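Local coordinates for pentatricopeptide repeat-containing protein 10, chloroplastic (PDB 4M59) that binds specific intergenic RNA segments near chloroplast atpH and psaJ and stands as a barrier to RNA decay, so stabilising the messages, at residues N607-Q612 / A618-S623; A502-R507 / Y538-M543; E131-G136 / V142-V147. The protein carries 4 engineered substitutions. All blocks are in the same frame, centred on the assembly; numbering follows the deposited sequence.

Interaction 1 (N607-Q612 / A618-S623); sequences NGFCKQ and AQRVLS. With nucleotides of chain C.
A helical hairpin of the predicted PPR 16 repeat brings F609 and C610 of helix 599-612 against A618 and V621 of helix 615-627, whose short segments run antiparallel at 166° with axes 9.6 Å apart. V621 meets the F609 ring at its edge, near the ring plane, with CG2 lying 3.7 Å from F609 CE2. The adjacent ring atom also nears the A618 backbone, F609 CD2 lying 3.9 Å from A618 N. C610 adds a second apolar touch, its SG 3.6 Å from A618 CB; the sulfur gets there with chi1 -67°, anti to the carbonyl carbon. No hydrogen bond joins the segments; the touches are apolar packing. The outer side of 607-612 faces RNA: N607 holds CG anti to its own nitrogen (chi1 177°), sending ND2 to 3.0 Å from OP1 of nucleotide U17 of chain C, while OD1 lies 3.5 Å from O3' of the following cytidine of chain C. An alanine here removes the amide and would probably leave OP1 of U17 without its nearby NH2 group. On the side toward the preceding repeat, F609 meets the W580 ring and R620 forms a salt bridge to E583 of helix 580-590, with a second to E617 of its own helix; on the side toward the next repeat, N607, Q619 and L622 pack on helix 634-645.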
loop_
_atom_site.group_PDB
_atom_site.type_symbol
_atom_site.label_atom_id
_atom_site.label_comp_id
_atom_site.label_asym_id
_atom_site.label_seq_id
_atom_site.Cartn_x
_atom_site.Cartn_y
_atom_site.Cartn_z
ATOM N N ASN A 607 31.773 5.880 21.444
ATOM C CA ASN A 607 31.912 7.322 21.582
ATOM C C ASN A 607 31.462 7.788 22.960
ATOM O O ASN A 607 32.106 8.630 23.582
ATOM C CB ASN A 607 31.113 8.045 20.495
ATOM C CG ASN A 607 31.170 9.556 20.637
ATOM O OD1 ASN A 607 31.881 10.079 21.493
ATOM N ND2 ASN A 607 30.420 10.254 19.796
ATOM N N GLY A 608 30.355 7.230 23.435
ATOM C CA GLY A 608 29.847 7.559 24.751
ATOM C C GLY A 608 30.841 7.367 25.871
ATOM O O GLY A 608 30.793 8.059 26.873
ATOM N N PHE A 609 31.746 6.420 25.711
ATOM C CA PHE A 609 32.806 6.239 26.662
ATOM C C PHE A 609 33.853 7.272 26.384
ATOM O O PHE A 609 34.118 8.140 27.191
ATOM C CB PHE A 609 33.394 4.861 26.481
ATOM C CG PHE A 609 32.568 3.790 27.068
ATOM C CD1 PHE A 609 31.776 4.033 28.128
ATOM C CD2 PHE A 609 32.583 2.535 26.563
ATOM C CE1 PHE A 609 31.014 3.040 28.676
ATOM C CE2 PHE A 609 31.816 1.540 27.117
ATOM C CZ PHE A 609 31.046 1.797 28.162
ATOM N N CYS A 610 34.434 7.182 25.207
ATOM C CA CYS A 610 35.414 8.147 24.743
ATOM C C CYS A 610 35.031 9.605 24.994
ATOM O O CYS A 610 35.897 10.468 25.090
ATOM C CB CYS A 610 35.686 7.929 23.262
ATOM S SG CYS A 610 36.501 6.397 22.912
ATOM N N LYS A 611 33.744 9.886 25.102
ATOM C CA LYS A 611 33.316 11.241 25.391
ATOM C C LYS A 611 33.518 11.582 26.857
ATOM O O LYS A 611 33.776 12.726 27.198
ATOM C CB LYS A 611 31.856 11.450 25.006
ATOM N N GLN A 612 33.407 10.590 27.726
ATOM C CA GLN A 612 33.616 10.822 29.147
ATOM C C GLN A 612 34.860 10.113 29.644
ATOM O O GLN A 612 35.205 10.183 30.822
ATOM C CB GLN A 612 32.398 10.381 29.944
ATOM C CG GLN A 612 32.021 8.936 29.770
ATOM C CD GLN A 612 30.710 8.619 30.432
ATOM O OE1 GLN A 612 29.942 9.516 30.739
ATOM N NE2 GLN A 612 30.448 7.345 30.665
ATOM N N ALA A 618 36.313 1.580 25.997
ATOM C CA ALA A 618 36.001 1.706 24.598
ATOM C C ALA A 618 36.626 0.538 23.864
ATOM O O ALA A 618 36.020 -0.027 22.965
ATOM C CB ALA A 618 36.532 2.987 24.068
ATOM N N GLN A 619 37.839 0.164 24.255
ATOM C CA GLN A 619 38.493 -0.978 23.647
ATOM C C GLN A 619 37.696 -2.224 23.948
ATOM O O GLN A 619 37.621 -3.126 23.120
ATOM C CB GLN A 619 39.924 -1.141 24.157
ATOM C CG GLN A 619 40.915 -0.166 23.575
ATOM C CD GLN A 619 40.980 -0.237 22.071
ATOM O OE1 GLN A 619 41.433 -1.227 21.500
ATOM N NE2 GLN A 619 40.519 0.805 21.414
ATOM N N ARG A 620 37.118 -2.289 25.142
ATOM C CA ARG A 620 36.357 -3.461 25.560
ATOM C C ARG A 620 35.214 -3.766 24.595
ATOM O O ARG A 620 34.954 -4.925 24.269
ATOM C CB ARG A 620 35.804 -3.263 26.975
ATOM C CG ARG A 620 35.497 -4.560 27.708
ATOM C CD ARG A 620 34.535 -4.324 28.861
ATOM N NE ARG A 620 33.217 -3.907 28.396
ATOM C CZ ARG A 620 32.501 -2.937 28.953
ATOM N NH1 ARG A 620 32.975 -2.281 30.004
ATOM N NH2 ARG A 620 31.310 -2.622 28.465
ATOM N N VAL A 621 34.540 -2.716 24.142
ATOM C CA VAL A 621 33.421 -2.853 23.232
ATOM C C VAL A 621 33.905 -3.257 21.861
ATOM O O VAL A 621 33.366 -4.160 21.247
ATOM C CB VAL A 621 32.678 -1.523 23.106
ATOM C CG1 VAL A 621 31.468 -1.677 22.231
ATOM C CG2 VAL A 621 32.277 -1.040 24.471
ATOM N N LEU A 622 34.936 -2.579 21.388
ATOM C CA LEU A 622 35.480 -2.847 20.074
ATOM C C LEU A 622 35.912 -4.285 19.983
ATOM O O LEU A 622 35.791 -4.911 18.937
ATOM C CB LEU A 622 36.674 -1.947 19.812
ATOM C CG LEU A 622 37.622 -2.445 18.734
ATOM C CD1 LEU A 622 36.997 -2.293 17.376
ATOM C CD2 LEU A 622 38.928 -1.705 18.812
ATOM N N SER A 623 36.419 -4.804 21.088
ATOM C CA SER A 623 36.905 -6.163 21.125
ATOM C C SER A 623 35.812 -7.103 20.674
ATOM O O SER A 623 35.926 -7.772 19.654
ATOM C CB SER A 623 37.345 -6.516 22.532
ATOM O OG SER A 623 37.913 -7.802 22.555
ATOM P P C C 18 34.232 13.325 17.053
ATOM O OP1 C C 18 33.352 14.401 17.573
ATOM O OP2 C C 18 35.650 13.621 16.744
ATOM O "O5'" C C 18 34.190 12.101 18.072
ATOM C "C5'" C C 18 34.060 12.326 19.486
ATOM C "C4'" C C 18 35.403 12.188 20.162
ATOM O "O4'" C C 18 36.286 13.240 19.687
ATOM C "C3'" C C 18 35.389 12.324 21.678
ATOM O "O3'" C C 18 35.186 11.057 22.291
ATOM C "C2'" C C 18 36.787 12.854 21.973
ATOM O "O2'" C C 18 37.770 11.842 22.022
ATOM C "C1'" C C 18 37.025 13.771 20.773
ATOM N N1 C C 18 36.586 15.158 21.000
ATOM C C2 C C 18 37.499 16.072 21.529
ATOM O O2 C C 18 38.648 15.689 21.788
ATOM N N3 C C 18 37.105 17.349 21.743
ATOM C C4 C C 18 35.858 17.721 21.450
ATOM N N4 C C 18 35.512 18.990 21.677
ATOM C C5 C C 18 34.906 16.806 20.912
ATOM C C6 C C 18 35.309 15.545 20.705
ATOM P P U C 17 28.311 11.666 17.119
ATOM O OP1 U C 17 28.818 12.310 18.355
ATOM O OP2 U C 17 27.322 12.377 16.272
ATOM O "O5'" U C 17 29.565 11.271 16.220
ATOM C "C5'" U C 17 30.695 10.585 16.789
ATOM C "C4'" U C 17 31.950 10.919 16.019
ATOM O "O4'" U C 17 31.909 10.255 14.727
ATOM C "C3'" U C 17 32.166 12.398 15.726
ATOM O "O3'" U C 17 33.552 12.724 15.735
ATOM C "C2'" U C 17 31.567 12.557 14.333
ATOM O "O2'" U C 17 32.128 13.624 13.599
ATOM C "C1'" U C 17 31.931 11.219 13.692
ATOM N N1 U C 17 30.982 10.796 12.654
ATOM C C2 U C 17 31.488 10.488 11.406
ATOM O O2 U C 17 32.676 10.548 11.140
ATOM N N3 U C 17 30.548 10.105 10.482
ATOM C C4 U C 17 29.186 10.000 10.670
ATOM O O4 U C 17 28.470 9.639 9.734
ATOM C C5 U C 17 28.741 10.337 11.987
ATOM C C6 U C 17 29.633 10.716 12.911
ATOM P P U C 16 23.466 11.329 15.378
ATOM O OP1 U C 16 23.581 12.340 16.458
ATOM O OP2 U C 16 23.570 11.755 13.961
ATOM O "O5'" U C 16 24.545 10.188 15.643
ATOM C "C5'" U C 16 24.581 9.486 16.898
ATOM C "C4'" U C 16 25.874 8.717 17.034
ATOM O "O4'" U C 16 25.790 7.490 16.262
ATOM C "C3'" U C 16 27.119 9.420 16.515
ATOM O "O3'" U C 16 27.691 10.249 17.518
ATOM C "C2'" U C 16 28.038 8.248 16.197
ATOM O "O2'" U C 16 28.704 7.745 17.336
ATOM C "C1'" U C 16 27.045 7.216 15.664
ATOM N N1 U C 16 26.883 7.270 14.204
ATOM C C2 U C 16 27.747 6.515 13.436
ATOM O O2 U C 16 28.621 5.815 13.917
ATOM N N3 U C 16 27.546 6.610 12.082
ATOM C C4 U C 16 26.595 7.364 11.430
ATOM O O4 U C 16 26.543 7.342 10.199
ATOM C C5 U C 16 25.741 8.118 12.293
ATOM C C6 U C 16 25.910 8.048 13.619
#

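Interaction 2 (A502-R507 / Y538-M543); sequences ANFKCR and YAKNGM. With nucleotides of chain C.
K540 and R507 meet beside the RNA backbone, their side chains crossing at about a right angle, where loops follow the first helices of the predicted PPR 13 and PPR 14 repeats. K540 NZ lies over one face of the R507 guanidinium, 2.9 Å from R507 NH2; both are donors, so no hydrogen bond links them, and the nearby phosphates of U15 and U16 of chain C probably offset their charge. R507 NH2 is 3.7 Å from OP2 of U15, and K540 CE is 3.3 Å from OP1 of U16. F504 makes the third side of this group. Its CZ is 3.7 Å from K540 NZ, while its ring edge faces the U15 phosphate, CE2 standing 3.2 Å from OP1 near the ring plane. One face of the same ring carries R507 NH2, shifted toward the rim. The K540 chain is extended beyond CG, carrying NZ to F504 and R507, whereas R507 bends at chi2 and chi3 to turn its head back over F504. Farther out, F504 packs on M512 of helix 509-519 and on S536 and I537 of helix 528-539, and Y538 is bonded through its hydroxyl to E513. R507, with positive phi, is the C-prime residue of a Schellman motif that ends helix 493-504: R508 N bonds to N503 O, and R507 N reaches F504 O at 2.7 Å.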
loop_
_atom_site.group_PDB
_atom_site.type_symbol
_atom_site.label_atom_id
_atom_site.label_comp_id
_atom_site.label_asym_id
_atom_site.label_seq_id
_atom_site.Cartn_x
_atom_site.Cartn_y
_atom_site.Cartn_z
ATOM N N ALA A 502 11.025 18.544 8.601
ATOM C CA ALA A 502 11.756 19.666 8.043
ATOM C C ALA A 502 12.405 20.507 9.111
ATOM O O ALA A 502 13.254 21.330 8.820
ATOM C CB ALA A 502 10.852 20.512 7.193
ATOM N N ASN A 503 11.969 20.314 10.350
ATOM C CA ASN A 503 12.521 21.045 11.477
ATOM C C ASN A 503 13.609 20.226 12.148
ATOM O O ASN A 503 14.434 20.756 12.889
ATOM C CB ASN A 503 11.425 21.404 12.479
ATOM C CG ASN A 503 10.711 22.691 12.122
ATOM O OD1 ASN A 503 11.303 23.770 12.146
ATOM N ND2 ASN A 503 9.431 22.583 11.787
ATOM N N PHE A 504 13.609 18.925 11.874
ATOM C CA PHE A 504 14.635 18.062 12.393
ATOM C C PHE A 504 15.843 18.254 11.532
ATOM O O PHE A 504 16.937 18.465 12.022
ATOM C CB PHE A 504 14.192 16.614 12.331
ATOM C CG PHE A 504 15.183 15.661 12.903
ATOM C CD1 PHE A 504 15.593 15.778 14.202
ATOM C CD2 PHE A 504 15.691 14.643 12.147
ATOM C CE1 PHE A 504 16.495 14.903 14.727
ATOM C CE2 PHE A 504 16.592 13.771 12.676
ATOM C CZ PHE A 504 16.993 13.901 13.966
ATOM N N LYS A 505 15.627 18.202 10.229
ATOM C CA LYS A 505 16.713 18.292 9.278
ATOM C C LYS A 505 17.438 19.607 9.438
ATOM O O LYS A 505 18.609 19.718 9.100
ATOM C CB LYS A 505 16.191 18.160 7.851
ATOM N N CYS A 506 16.726 20.598 9.957
ATOM C CA CYS A 506 17.290 21.910 10.194
ATOM C C CYS A 506 17.468 22.140 11.685
ATOM O O CYS A 506 17.768 23.242 12.114
ATOM C CB CYS A 506 16.397 22.994 9.605
ATOM S SG CYS A 506 16.166 22.903 7.841
ATOM N N ARG A 507 17.279 21.087 12.469
ATOM C CA ARG A 507 17.484 21.143 13.911
ATOM C C ARG A 507 16.720 22.264 14.582
ATOM O O ARG A 507 17.269 22.986 15.400
ATOM C CB ARG A 507 18.961 21.287 14.234
ATOM C CG ARG A 507 19.845 20.329 13.490
ATOM C CD ARG A 507 20.158 19.100 14.301
ATOM N NE ARG A 507 19.722 17.884 13.628
ATOM C CZ ARG A 507 20.359 17.321 12.608
ATOM N NH1 ARG A 507 21.467 17.862 12.132
ATOM N NH2 ARG A 507 19.881 16.218 12.060
ATOM N N TYR A 538 15.823 15.352 20.979
ATOM C CA TYR A 538 15.945 15.562 22.409
ATOM C C TYR A 538 17.251 14.968 22.868
ATOM O O TYR A 538 17.892 15.473 23.780
ATOM C CB TYR A 538 14.792 14.895 23.161
ATOM C CG TYR A 538 13.446 15.555 23.008
ATOM C CD1 TYR A 538 13.334 16.889 22.673
ATOM C CD2 TYR A 538 12.288 14.838 23.199
ATOM C CE1 TYR A 538 12.104 17.478 22.534
ATOM C CE2 TYR A 538 11.057 15.425 23.057
ATOM C CZ TYR A 538 10.972 16.742 22.725
ATOM O OH TYR A 538 9.741 17.317 22.593
ATOM N N ALA A 539 17.639 13.873 22.241
ATOM C CA ALA A 539 18.852 13.194 22.619
ATOM C C ALA A 539 20.045 13.992 22.163
ATOM O O ALA A 539 21.075 14.003 22.817
ATOM C CB ALA A 539 18.894 11.823 22.019
ATOM N N LYS A 540 19.910 14.667 21.031
ATOM C CA LYS A 540 20.999 15.482 20.532
ATOM C C LYS A 540 21.272 16.670 21.440
ATOM O O LYS A 540 22.287 17.342 21.309
ATOM C CB LYS A 540 20.739 15.927 19.099
ATOM C CG LYS A 540 21.113 14.878 18.083
ATOM C CD LYS A 540 20.703 15.291 16.691
ATOM C CE LYS A 540 20.985 14.185 15.706
ATOM N NZ LYS A 540 20.576 14.557 14.339
ATOM N N ASN A 541 20.348 16.927 22.358
ATOM C CA ASN A 541 20.617 17.797 23.484
ATOM C C ASN A 541 20.562 16.950 24.745
ATOM O O ASN A 541 20.506 15.738 24.671
ATOM C CB ASN A 541 19.615 18.933 23.527
ATOM C CG ASN A 541 19.404 19.558 22.179
ATOM O OD1 ASN A 541 19.365 18.865 21.178
ATOM N ND2 ASN A 541 19.279 20.866 22.142
ATOM N N GLY A 542 20.573 17.567 25.910
ATOM C CA GLY A 542 20.622 16.781 27.127
ATOM C C GLY A 542 19.248 16.383 27.574
ATOM O O GLY A 542 19.049 15.918 28.686
ATOM N N MET A 543 18.306 16.488 26.663
ATOM C CA MET A 543 16.910 16.474 27.037
ATOM C C MET A 543 16.417 15.099 27.403
ATOM O O MET A 543 15.565 14.545 26.757
ATOM C CB MET A 543 16.084 17.099 25.940
ATOM C CG MET A 543 16.731 18.323 25.410
ATOM S SD MET A 543 15.867 19.174 24.134
ATOM C CE MET A 543 14.639 19.935 25.122
ATOM P P U C 15 20.056 11.882 10.730
ATOM O OP1 U C 15 18.620 12.251 10.703
ATOM O OP2 U C 15 21.088 12.944 10.807
ATOM O "O5'" U C 15 20.291 10.866 11.935
ATOM C "C5'" U C 15 19.898 11.217 13.274
ATOM C "C4'" U C 15 20.130 10.059 14.215
ATOM O "O4'" U C 15 19.617 8.840 13.623
ATOM C "C3'" U C 15 21.584 9.734 14.520
ATOM O "O3'" U C 15 22.078 10.563 15.562
ATOM C "C2'" U C 15 21.501 8.278 14.971
ATOM O "O2'" U C 15 21.169 8.134 16.336
ATOM C "C1'" U C 15 20.375 7.736 14.086
ATOM N N1 U C 15 20.864 6.988 12.921
ATOM C C2 U C 15 21.084 5.633 13.074
ATOM O O2 U C 15 20.889 5.046 14.124
ATOM N N3 U C 15 21.542 4.993 11.950
ATOM C C4 U C 15 21.798 5.551 10.717
ATOM O O4 U C 15 22.207 4.836 9.801
ATOM C C5 U C 15 21.547 6.958 10.639
ATOM C C6 U C 15 21.100 7.611 11.717
ATOM P P U C 16 23.466 11.329 15.378
ATOM O OP1 U C 16 23.581 12.340 16.458
ATOM O OP2 U C 16 23.570 11.755 13.961
ATOM O "O5'" U C 16 24.545 10.188 15.643
ATOM C "C5'" U C 16 24.581 9.486 16.898
ATOM C "C4'" U C 16 25.874 8.717 17.034
ATOM O "O4'" U C 16 25.790 7.490 16.262
ATOM C "C3'" U C 16 27.119 9.420 16.515
ATOM O "O3'" U C 16 27.691 10.249 17.518
ATOM C "C2'" U C 16 28.038 8.248 16.197
ATOM O "O2'" U C 16 28.704 7.745 17.336
ATOM C "C1'" U C 16 27.045 7.216 15.664
ATOM N N1 U C 16 26.883 7.270 14.204
ATOM C C2 U C 16 27.747 6.515 13.436
ATOM O O2 U C 16 28.621 5.815 13.917
ATOM N N3 U C 16 27.546 6.610 12.082
ATOM C C4 U C 16 26.595 7.364 11.430
ATOM O O4 U C 16 26.543 7.342 10.199
ATOM C C5 U C 16 25.741 8.118 12.293
ATOM C C6 U C 16 25.910 8.048 13.619
#

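Interaction 3 (E131-G136 / V142-V147); sequences ELRRQG and VTYNVV. With nucleotides of chain D.
L132 and T143 make the apolar part of this contact between the end of helix 122-132, in the predicted PPR 2 repeat, and helix 141-151, in the predicted PPR 3 repeat. The approach is between methyls, L132 CD1 to T143 CG2 at 4.3 Å, and the pair is buried, with Y109 of helix 106-117 beyond L132, and V106 and T110 of that helix, together with F129, beyond T143. The polar part is looser. R133, just past the end of its helix, comes up to the Y144 hydroxyl with NH2 4.4 Å from OH, too far for a hydrogen bond; the arginine is instead engaged by E167, in a salt bridge through NH1. Y144 itself is packed by P139, L164, M168, A171 and V173. On the other side of helix 141-151, RNA contacts take over. V142 divides its two methyls between neighbouring nucleotides of chain D: CG1 lies 3.4 Å from O4' of U2 and CG2 3.3 Å from O6 of G1, so the valine wedges between them. V146 adds CG2 beside the U2 sugar. N145 contacts the base, ND2 donating to O2 of U2 at 3.3 Å with an N-H...O angle of 144°. Its chi1 of -78° sets CG anti to the carbonyl carbon, swinging the amide toward uracil. Second-shell groups fix that amide's rotation: OD1 is bonded to T179 OG1, and ND2 also gives a bond to D176 OD1. Cytosine carries O2 too, so the preference for uracil fits the N145/D176 combination, which in PPR proteins favours that base, rather than this bond alone. The chemistry thus divides the helix: the inter-repeat side rests on apolar packing and the R133-E167 salt bridge, the RNA side on a hydrogen bond and methyl contacts.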
loop_
_atom_site.group_PDB
_atom_site.type_symbol
_atom_site.label_atom_id
_atom_site.label_comp_id
_atom_site.label_asym_id
_atom_site.label_seq_id
_atom_site.Cartn_x
_atom_site.Cartn_y
_atom_site.Cartn_z
ATOM N N GLU A 131 -31.177 -26.285 20.367
ATOM C CA GLU A 131 -32.467 -25.817 20.854
ATOM C C GLU A 131 -33.496 -25.850 19.733
ATOM O O GLU A 131 -34.623 -26.302 19.923
ATOM C CB GLU A 131 -32.342 -24.395 21.403
ATOM C CG GLU A 131 -33.040 -24.177 22.734
ATOM C CD GLU A 131 -32.836 -22.773 23.271
ATOM O OE1 GLU A 131 -32.995 -22.574 24.492
ATOM O OE2 GLU A 131 -32.517 -21.870 22.471
ATOM N N LEU A 132 -33.097 -25.365 18.563
ATOM C CA LEU A 132 -33.979 -25.318 17.405
ATOM C C LEU A 132 -34.582 -26.685 17.105
ATOM O O LEU A 132 -35.737 -26.786 16.697
ATOM C CB LEU A 132 -33.221 -24.800 16.182
ATOM C CG LEU A 132 -33.772 -25.191 14.812
ATOM C CD1 LEU A 132 -33.223 -24.265 13.740
ATOM C CD2 LEU A 132 -33.435 -26.637 14.491
ATOM N N ARG A 133 -33.794 -27.736 17.310
ATOM C CA ARG A 133 -34.257 -29.089 17.035
ATOM C C ARG A 133 -34.720 -29.771 18.312
ATOM O O ARG A 133 -35.015 -30.965 18.319
ATOM C CB ARG A 133 -33.161 -29.906 16.354
ATOM C CG ARG A 133 -32.076 -30.406 17.290
ATOM C CD ARG A 133 -30.837 -30.826 16.517
ATOM N NE ARG A 133 -31.172 -31.413 15.225
ATOM C CZ ARG A 133 -30.322 -32.107 14.475
ATOM N NH1 ARG A 133 -29.079 -32.300 14.889
ATOM N NH2 ARG A 133 -30.717 -32.605 13.312
ATOM N N ARG A 134 -34.785 -29.005 19.395
ATOM C CA ARG A 134 -35.294 -29.517 20.646
ATOM C C ARG A 134 -36.701 -29.033 20.746
ATOM O O ARG A 134 -37.462 -29.460 21.591
ATOM C CB ARG A 134 -34.482 -28.957 21.788
ATOM C CG ARG A 134 -34.724 -29.613 23.098
ATOM C CD ARG A 134 -33.526 -29.423 23.970
ATOM N NE ARG A 134 -33.040 -28.051 23.904
ATOM C CZ ARG A 134 -31.757 -27.726 23.950
ATOM N NH1 ARG A 134 -30.839 -28.667 24.053
ATOM N NH2 ARG A 134 -31.397 -26.465 23.883
ATOM N N GLN A 135 -37.033 -28.121 19.857
ATOM C CA GLN A 135 -38.369 -27.585 19.778
ATOM C C GLN A 135 -39.093 -28.242 18.646
ATOM O O GLN A 135 -40.115 -27.748 18.194
ATOM C CB GLN A 135 -38.319 -26.093 19.520
ATOM C CG GLN A 135 -37.766 -25.323 20.670
ATOM C CD GLN A 135 -37.958 -23.859 20.493
ATOM O OE1 GLN A 135 -37.862 -23.095 21.438
ATOM N NE2 GLN A 135 -38.234 -23.452 19.275
ATOM N N GLY A 136 -38.549 -29.345 18.174
ATOM C CA GLY A 136 -39.158 -30.063 17.084
ATOM C C GLY A 136 -39.268 -29.269 15.808
ATOM O O GLY A 136 -40.125 -29.529 14.982
ATOM N N VAL A 142 -30.413 -24.870 3.979
ATOM C CA VAL A 142 -29.559 -23.771 4.344
ATOM C C VAL A 142 -29.222 -23.818 5.819
ATOM O O VAL A 142 -28.130 -23.465 6.227
ATOM C CB VAL A 142 -30.231 -22.473 4.009
ATOM C CG1 VAL A 142 -29.326 -21.328 4.264
ATOM C CG2 VAL A 142 -30.608 -22.488 2.573
ATOM N N THR A 143 -30.156 -24.284 6.621
ATOM C CA THR A 143 -29.889 -24.477 8.025
ATOM C C THR A 143 -28.805 -25.522 8.214
ATOM O O THR A 143 -27.853 -25.302 8.938
ATOM C CB THR A 143 -31.157 -24.881 8.780
ATOM O OG1 THR A 143 -32.160 -23.888 8.575
ATOM C CG2 THR A 143 -30.887 -24.971 10.244
ATOM N N TYR A 144 -28.949 -26.661 7.557
ATOM C CA TYR A 144 -27.964 -27.708 7.691
ATOM C C TYR A 144 -26.645 -27.211 7.162
ATOM O O TYR A 144 -25.604 -27.524 7.696
ATOM C CB TYR A 144 -28.378 -28.955 6.913
ATOM C CG TYR A 144 -29.429 -29.823 7.558
ATOM C CD1 TYR A 144 -29.096 -30.750 8.522
ATOM C CD2 TYR A 144 -30.745 -29.746 7.168
ATOM C CE1 TYR A 144 -30.054 -31.548 9.094
ATOM C CE2 TYR A 144 -31.699 -30.539 7.739
ATOM C CZ TYR A 144 -31.352 -31.436 8.696
ATOM O OH TYR A 144 -32.321 -32.220 9.259
ATOM N N ASN A 145 -26.700 -26.421 6.108
ATOM C CA ASN A 145 -25.492 -25.933 5.470
ATOM C C ASN A 145 -24.748 -24.897 6.297
ATOM O O ASN A 145 -23.529 -24.862 6.308
ATOM C CB ASN A 145 -25.819 -25.354 4.097
ATOM C CG ASN A 145 -26.025 -26.411 3.052
ATOM O OD1 ASN A 145 -25.566 -27.524 3.187
ATOM N ND2 ASN A 145 -26.698 -26.053 1.986
ATOM N N VAL A 146 -25.493 -24.045 6.973
ATOM C CA VAL A 146 -24.884 -23.069 7.839
ATOM C C VAL A 146 -24.131 -23.756 8.939
ATOM O O VAL A 146 -22.989 -23.443 9.207
ATOM C CB VAL A 146 -25.928 -22.168 8.446
ATOM C CG1 VAL A 146 -25.418 -21.543 9.684
ATOM C CG2 VAL A 146 -26.295 -21.121 7.469
ATOM N N VAL A 147 -24.767 -24.720 9.568
ATOM C CA VAL A 147 -24.172 -25.410 10.687
ATOM C C VAL A 147 -22.946 -26.173 10.265
ATOM O O VAL A 147 -22.030 -26.370 11.041
ATOM C CB VAL A 147 -25.183 -26.345 11.307
ATOM C CG1 VAL A 147 -24.610 -27.016 12.510
ATOM C CG2 VAL A 147 -26.404 -25.572 11.684
ATOM P P U D 2 -27.051 -15.206 2.871
ATOM O OP1 U D 2 -25.899 -14.304 3.134
ATOM O OP2 U D 2 -27.678 -15.219 1.528
ATOM O "O5'" U D 2 -26.586 -16.690 3.219
ATOM C "C5'" U D 2 -26.097 -17.023 4.511
ATOM C "C4'" U D 2 -25.512 -18.412 4.530
ATOM O "O4'" U D 2 -26.527 -19.378 4.162
ATOM C "C3'" U D 2 -24.386 -18.660 3.536
ATOM O "O3'" U D 2 -23.136 -18.190 4.012
ATOM C "C2'" U D 2 -24.448 -20.169 3.317
ATOM O "O2'" U D 2 -23.792 -20.861 4.370
ATOM C "C1'" U D 2 -25.952 -20.436 3.423
ATOM N N1 U D 2 -26.620 -20.505 2.101
ATOM C C2 U D 2 -26.837 -21.752 1.539
ATOM O O2 U D 2 -26.500 -22.792 2.075
ATOM N N3 U D 2 -27.467 -21.746 0.316
ATOM C C4 U D 2 -27.894 -20.641 -0.385
ATOM O O4 U D 2 -28.445 -20.785 -1.476
ATOM C C5 U D 2 -27.637 -19.392 0.257
ATOM C C6 U D 2 -27.029 -19.365 1.448
ATOM O "O5'" G D 1 -31.425 -14.521 1.931
ATOM C "C5'" G D 1 -31.140 -13.767 3.101
ATOM C "C4'" G D 1 -30.635 -14.649 4.219
ATOM O "O4'" G D 1 -31.679 -15.581 4.623
ATOM C "C3'" G D 1 -29.449 -15.543 3.875
ATOM O "O3'" G D 1 -28.202 -14.877 3.946
ATOM C "C2'" G D 1 -29.589 -16.668 4.890
ATOM O "O2'" G D 1 -29.131 -16.240 6.166
ATOM C "C1'" G D 1 -31.105 -16.831 4.944
ATOM N N9 G D 1 -31.597 -17.847 3.984
ATOM C C8 G D 1 -31.328 -17.920 2.636
ATOM N N7 G D 1 -31.907 -18.917 2.031
ATOM C C5 G D 1 -32.620 -19.544 3.037
ATOM C C6 G D 1 -33.447 -20.691 2.976
ATOM O O6 G D 1 -33.715 -21.393 1.997
ATOM N N1 G D 1 -33.982 -20.997 4.219
ATOM C C2 G D 1 -33.755 -20.293 5.375
ATOM N N2 G D 1 -34.375 -20.773 6.464
ATOM N N3 G D 1 -32.985 -19.215 5.448
ATOM C C4 G D 1 -32.455 -18.892 4.246
#

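In the fold
Along the chain the order is interaction 3, interaction 2, interaction 1, three separate points on one superhelix of helical PPR repeats that share no helix. Interactions 1 and 2 are neighbours, with centres 24 Å apart and nearest atoms about 11 Å apart, and both border U16 of chain C, one RNA strand running past them. Interaction 3 lies across the centre of the chain, its centre 73 Å from that of interaction 1 and 66 Å from that of interaction 2, where it receives the first nucleotides of a different strand, chain D. One protein chain thus touches the start of one RNA and the end of another, consistent with the homodimer this protein forms.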